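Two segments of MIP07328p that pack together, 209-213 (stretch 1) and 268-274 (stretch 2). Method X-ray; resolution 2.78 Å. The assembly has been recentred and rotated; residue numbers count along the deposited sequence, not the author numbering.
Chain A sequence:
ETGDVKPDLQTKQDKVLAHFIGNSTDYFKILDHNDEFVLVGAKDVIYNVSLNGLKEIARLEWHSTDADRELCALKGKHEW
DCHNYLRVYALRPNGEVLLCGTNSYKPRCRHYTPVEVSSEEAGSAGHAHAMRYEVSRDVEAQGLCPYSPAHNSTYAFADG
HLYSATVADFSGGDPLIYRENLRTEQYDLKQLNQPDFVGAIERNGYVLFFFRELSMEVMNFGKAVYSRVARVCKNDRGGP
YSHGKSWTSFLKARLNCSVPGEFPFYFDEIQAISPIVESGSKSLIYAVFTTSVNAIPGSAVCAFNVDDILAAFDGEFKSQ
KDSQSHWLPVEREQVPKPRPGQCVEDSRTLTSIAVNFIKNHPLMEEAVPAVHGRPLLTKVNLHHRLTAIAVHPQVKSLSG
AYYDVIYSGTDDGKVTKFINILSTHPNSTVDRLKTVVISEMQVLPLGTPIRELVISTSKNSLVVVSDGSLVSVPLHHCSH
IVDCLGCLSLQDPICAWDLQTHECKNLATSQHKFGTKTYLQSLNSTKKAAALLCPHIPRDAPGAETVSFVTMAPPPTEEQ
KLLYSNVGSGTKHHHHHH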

ATOM      1  N   PHE A 209       5.626  -4.626  -7.864  1.00 31.29           N
ATOM      2  CA  PHE A 209       4.380  -3.914  -8.104  1.00 33.97           C
ATOM      3  C   PHE A 209       3.214  -4.746  -7.593  1.00 43.68           C
ATOM      4  O   PHE A 209       3.192  -5.970  -7.761  1.00 54.63           O
ATOM      5  CB  PHE A 209       4.186  -3.608  -9.594  1.00 32.14           C
ATOM      6  CG  PHE A 209       5.233  -2.698 -10.167  1.00 53.06           C
ATOM      7  CD1 PHE A 209       6.425  -3.212 -10.648  1.00 47.03           C
ATOM      8  CD2 PHE A 209       5.024  -1.329 -10.227  1.00 40.53           C
ATOM      9  CE1 PHE A 209       7.391  -2.381 -11.176  1.00 44.09           C
ATOM     10  CE2 PHE A 209       5.986  -0.492 -10.753  1.00 40.26           C
ATOM     11  CZ  PHE A 209       7.173  -1.017 -11.228  1.00 56.46           C
ATOM     12  N   PHE A 210       2.244  -4.081  -6.970  1.00 30.34           N
ATOM     13  CA  PHE A 210       1.061  -4.734  -6.430  1.00 29.89           C
ATOM     14  C   PHE A 210      -0.176  -4.149  -7.094  1.00 41.78           C
ATOM     15  O   PHE A 210      -0.330  -2.924  -7.154  1.00 54.33           O
ATOM     16  CB  PHE A 210       0.989  -4.569  -4.910  1.00 29.40           C
ATOM     17  CG  PHE A 210       2.125  -5.226  -4.176  1.00 46.84           C
ATOM     18  CD1 PHE A 210       3.340  -4.577  -4.029  1.00 41.17           C
ATOM     19  CD2 PHE A 210       1.982  -6.497  -3.644  1.00 46.57           C
ATOM     20  CE1 PHE A 210       4.388  -5.179  -3.360  1.00 50.17           C
ATOM     21  CE2 PHE A 210       3.026  -7.104  -2.973  1.00 38.99           C
ATOM     22  CZ  PHE A 210       4.231  -6.444  -2.831  1.00 52.53           C
ATOM     23  N   PHE A 211      -1.050  -5.022  -7.590  1.00 30.92           N
ATOM     24  CA  PHE A 211      -2.216  -4.580  -8.342  1.00 31.35           C
ATOM     25  C   PHE A 211      -3.235  -5.708  -8.395  1.00 39.16           C
ATOM     26  O   PHE A 211      -2.942  -6.859  -8.064  1.00 45.20           O
ATOM     27  CB  PHE A 211      -1.831  -4.135  -9.757  1.00 35.96           C
ATOM     28  CG  PHE A 211      -1.239  -5.232 -10.600  1.00 41.64           C
ATOM     29  CD1 PHE A 211       0.117  -5.517 -10.538  1.00 32.01           C
ATOM     30  CD2 PHE A 211      -2.036  -5.972 -11.460  1.00 47.25           C
ATOM     31  CE1 PHE A 211       0.665  -6.523 -11.313  1.00 32.82           C
ATOM     32  CE2 PHE A 211      -1.495  -6.978 -12.238  1.00 33.50           C
ATOM     33  CZ  PHE A 211      -0.142  -7.254 -12.165  1.00 45.37           C
ATOM     34  N   ARG A 212      -4.445  -5.355  -8.822  1.00 51.22           N
ATOM     35  CA  ARG A 212      -5.504  -6.308  -9.104  1.00 44.60           C
ATOM     36  C   ARG A 212      -5.849  -6.230 -10.584  1.00 48.42           C
ATOM     37  O   ARG A 212      -5.761  -5.162 -11.198  1.00 59.50           O
ATOM     38  CB  ARG A 212      -6.748  -6.036  -8.250  1.00 33.36           C
ATOM     39  CG  ARG A 212      -7.319  -4.640  -8.417  1.00 33.97           C
ATOM     40  CD  ARG A 212      -8.483  -4.400  -7.465  1.00 45.50           C
ATOM     41  NE  ARG A 212      -9.074  -3.075  -7.643  1.00 53.16           N
ATOM     42  CZ  ARG A 212      -8.668  -1.985  -7.000  1.00 53.40           C
ATOM     43  NH1 ARG A 212      -7.668  -2.062  -6.132  1.00 45.12           N
ATOM     44  NH2 ARG A 212      -9.260  -0.819  -7.222  1.00 47.64           N
ATOM     45  N   GLU A 213      -6.228  -7.367 -11.160  1.00 46.62           N
ATOM     46  CA  GLU A 213      -6.465  -7.436 -12.595  1.00 36.37           C
ATOM     47  C   GLU A 213      -7.437  -8.569 -12.888  1.00 38.84           C
ATOM     48  O   GLU A 213      -7.721  -9.409 -12.031  1.00 42.98           O
ATOM     49  CB  GLU A 213      -5.159  -7.641 -13.367  1.00 48.54           C
ATOM     50  CG  GLU A 213      -4.513  -8.995 -13.122  1.00 35.84           C
ATOM     51  CD  GLU A 213      -3.419  -9.315 -14.121  1.00 67.97           C
ATOM     52  OE1 GLU A 213      -2.638 -10.257 -13.868  1.00 67.08           O
ATOM     53  OE2 GLU A 213      -3.341  -8.626 -15.162  1.00 72.88           O
ATOM     54  N   ASP A 268     -10.115 -11.362  -2.906  1.00 42.11           N
ATOM     55  CA  ASP A 268      -9.332 -11.384  -4.134  1.00 35.05           C
ATOM     56  C   ASP A 268      -8.989 -10.007  -4.688  1.00 41.80           C
ATOM     57  O   ASP A 268      -8.239  -9.929  -5.666  1.00 48.18           O
ATOM     58  CB  ASP A 268     -10.075 -12.180  -5.213  1.00 48.01           C
ATOM     59  CG  ASP A 268      -9.953 -13.676  -5.022  1.00 51.55           C
ATOM     60  OD1 ASP A 268      -8.881 -14.130  -4.568  1.00 55.50           O
ATOM     61  OD2 ASP A 268     -10.927 -14.397  -5.331  1.00 53.35           O
ATOM     62  N   GLU A 269      -9.504  -8.928  -4.105  1.00 42.92           N
ATOM     63  CA  GLU A 269      -9.302  -7.583  -4.642  1.00 37.05           C
ATOM     64  C   GLU A 269      -8.496  -6.757  -3.644  1.00 44.91           C
ATOM     65  O   GLU A 269      -9.051  -6.217  -2.680  1.00 48.76           O
ATOM     66  CB  GLU A 269     -10.638  -6.922  -4.968  1.00 47.86           C
ATOM     67  CG  GLU A 269     -11.403  -7.615  -6.086  1.00 60.77           C
ATOM     68  CD  GLU A 269     -12.604  -6.820  -6.557  1.00 90.60           C
ATOM     69  OE1 GLU A 269     -12.993  -5.857  -5.862  1.00101.35           O
ATOM     70  OE2 GLU A 269     -13.156  -7.157  -7.625  1.00 98.82           O
ATOM     71  N   ILE A 270      -7.189  -6.652  -3.884  1.00 35.50           N
ATOM     72  CA  ILE A 270      -6.330  -5.848  -3.026  1.00 34.68           C
ATOM     73  C   ILE A 270      -6.680  -4.373  -3.193  1.00 40.84           C
ATOM     74  O   ILE A 270      -7.095  -3.924  -4.270  1.00 51.81           O
ATOM     75  CB  ILE A 270      -4.849  -6.123  -3.345  1.00 30.20           C
ATOM     76  CG1 ILE A 270      -3.941  -5.540  -2.263  1.00 40.43           C
ATOM     77  CG2 ILE A 270      -4.478  -5.569  -4.710  1.00 30.45           C
ATOM     78  CD1 ILE A 270      -2.510  -6.013  -2.371  1.00 29.09           C
ATOM     79  N   GLN A 271      -6.527  -3.610  -2.111  1.00 45.51           N
ATOM     80  CA  GLN A 271      -6.980  -2.225  -2.101  1.00 44.89           C
ATOM     81  C   GLN A 271      -5.871  -1.269  -1.681  1.00 45.59           C
ATOM     82  O   GLN A 271      -5.841  -0.118  -2.127  1.00 59.90           O
ATOM     83  CB  GLN A 271      -8.186  -2.066  -1.172  1.00 41.84           C
ATOM     84  CG  GLN A 271      -9.422  -2.835  -1.611  1.00 45.88           C
ATOM     85  CD  GLN A 271     -10.031  -2.282  -2.883  1.00 50.79           C
ATOM     86  OE1 GLN A 271      -9.982  -1.078  -3.134  1.00 46.28           O
ATOM     87  NE2 GLN A 271     -10.604  -3.161  -3.697  1.00 62.27           N
ATOM     88  N   ALA A 272      -4.961  -1.733  -0.828  1.00 43.95           N
ATOM     89  CA  ALA A 272      -3.880  -0.894  -0.329  1.00 35.71           C
ATOM     90  C   ALA A 272      -2.786  -1.773   0.255  1.00 40.96           C
ATOM     91  O   ALA A 272      -3.042  -2.899   0.689  1.00 51.98           O
ATOM     92  CB  ALA A 272      -4.376   0.095   0.731  1.00 39.03           C
ATOM     93  N   ILE A 273      -1.563  -1.241   0.263  1.00 41.74           N
ATOM     94  CA  ILE A 273      -0.428  -1.891   0.899  1.00 49.57           C
ATOM     95  C   ILE A 273       0.322  -0.863   1.734  1.00 49.27           C
ATOM     96  O   ILE A 273       0.189   0.349   1.546  1.00 54.50           O
ATOM     97  CB  ILE A 273       0.535  -2.549  -0.113  1.00 40.46           C
ATOM     98  CG1 ILE A 273       1.208  -1.484  -0.982  1.00 43.33           C
ATOM     99  CG2 ILE A 273      -0.197  -3.573  -0.968  1.00 33.70           C
ATOM    100  CD1 ILE A 273       2.347  -2.017  -1.824  1.00 31.89           C
ATOM    101  N   SER A 274       1.107  -1.365   2.664  1.00 40.26           N
ATOM    102  CA  SER A 274       1.990  -0.573   3.496  1.00 48.52           C
ATOM    103  C   SER A 274       3.422  -0.707   3.007  1.00 49.71           C
ATOM    104  O   SER A 274       3.739  -1.610   2.227  1.00 71.63           O
ATOM    105  CB  SER A 274       1.894  -1.035   4.954  1.00 47.84           C
ATOM    106  OG  SER A 274       2.447  -2.331   5.106  1.00 41.03           O
TER

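The most unusual feature of this contact is that two strands lie close together, yet the one hydrogen bond between them comes from a side chain. The guanidinium of R212 reaches the backbone carbonyl of I270, with R212 NH1 2.7 Å from I270 O. The distance is short, but the N-H...acceptor angle is 128°, so the hydrogen points well off the line to the oxygen and the bond is weak. The acceptor lies at the edge of the guanidinium, near its plane, which is where the N-H groups of an arginine are directed.

The backbone geometry agrees with this reading. The strand axes approach to 6.4 Å, and their N-to-C directions differ by 137°, an arrangement nearer antiparallel than parallel but far from aligned. The register shows the same divergence: the CA atoms of R212 and E269 are 6.0 Å apart, whereas those of F210 and I273 are 8.0 Å apart. No backbone-to-backbone hydrogen bond links the two stretches, and side chains fill the space between them.

R212 is the residue of stretch 1 most covered by stretch 2, at 92 Å² of its surface. Its CA-to-CB bond points toward the other stretch. From a p rotamer at chi1 (57°), the chain runs out extended, with chi2 and chi3 both t, and chi4 of -89° turns the guanidinium across the line of the methylenes. The aliphatic part of the side chain makes contacts of its own: R212 CB is 4.2 Å from I270 CG2, and R212 CD is 4.2 Å from E269 CB. These are carbon-to-carbon contacts, so E269 meets the arginine here through its methylene; its carboxylate makes no salt bridge with R212.

Q271 approaches from a different direction. Its CA-to-CB bond points away from stretch 1, but the end of the side chain comes nearer, and Q271 OE1 stands over one face of the guanidinium, 3.9 Å from R212 NH1. That is too long for a hydrogen bond, though a carbonyl oxygen carrying partial negative charge is electrostatically compatible with the cation beneath it. The amide nitrogen, NE2, is hydrogen-bonded elsewhere in the structure.

I270 contributes in two ways. While its carbonyl accepts the arginine's bond, its CG2 methyl lies 3.9 Å from F211 C, packing against the backbone of stretch 1. The F211 side chain itself starts away from stretch 2.

At the wider end of the register, the contact is apolar. F210 and I273 both direct their CA-to-CB bonds toward the opposing stretch, and F210 CD1 meets I273 CD1 at 3.5 Å, a close van der Waals contact. The methyl approaches the ring obliquely. With chi2 t (169°), the isoleucine extends its CD1 to the phenylalanine, so two long side chains bridge the 8.0 Å between the CA atoms of F210 and I273. Altogether the two stretches bury 330 Å², both sides summed.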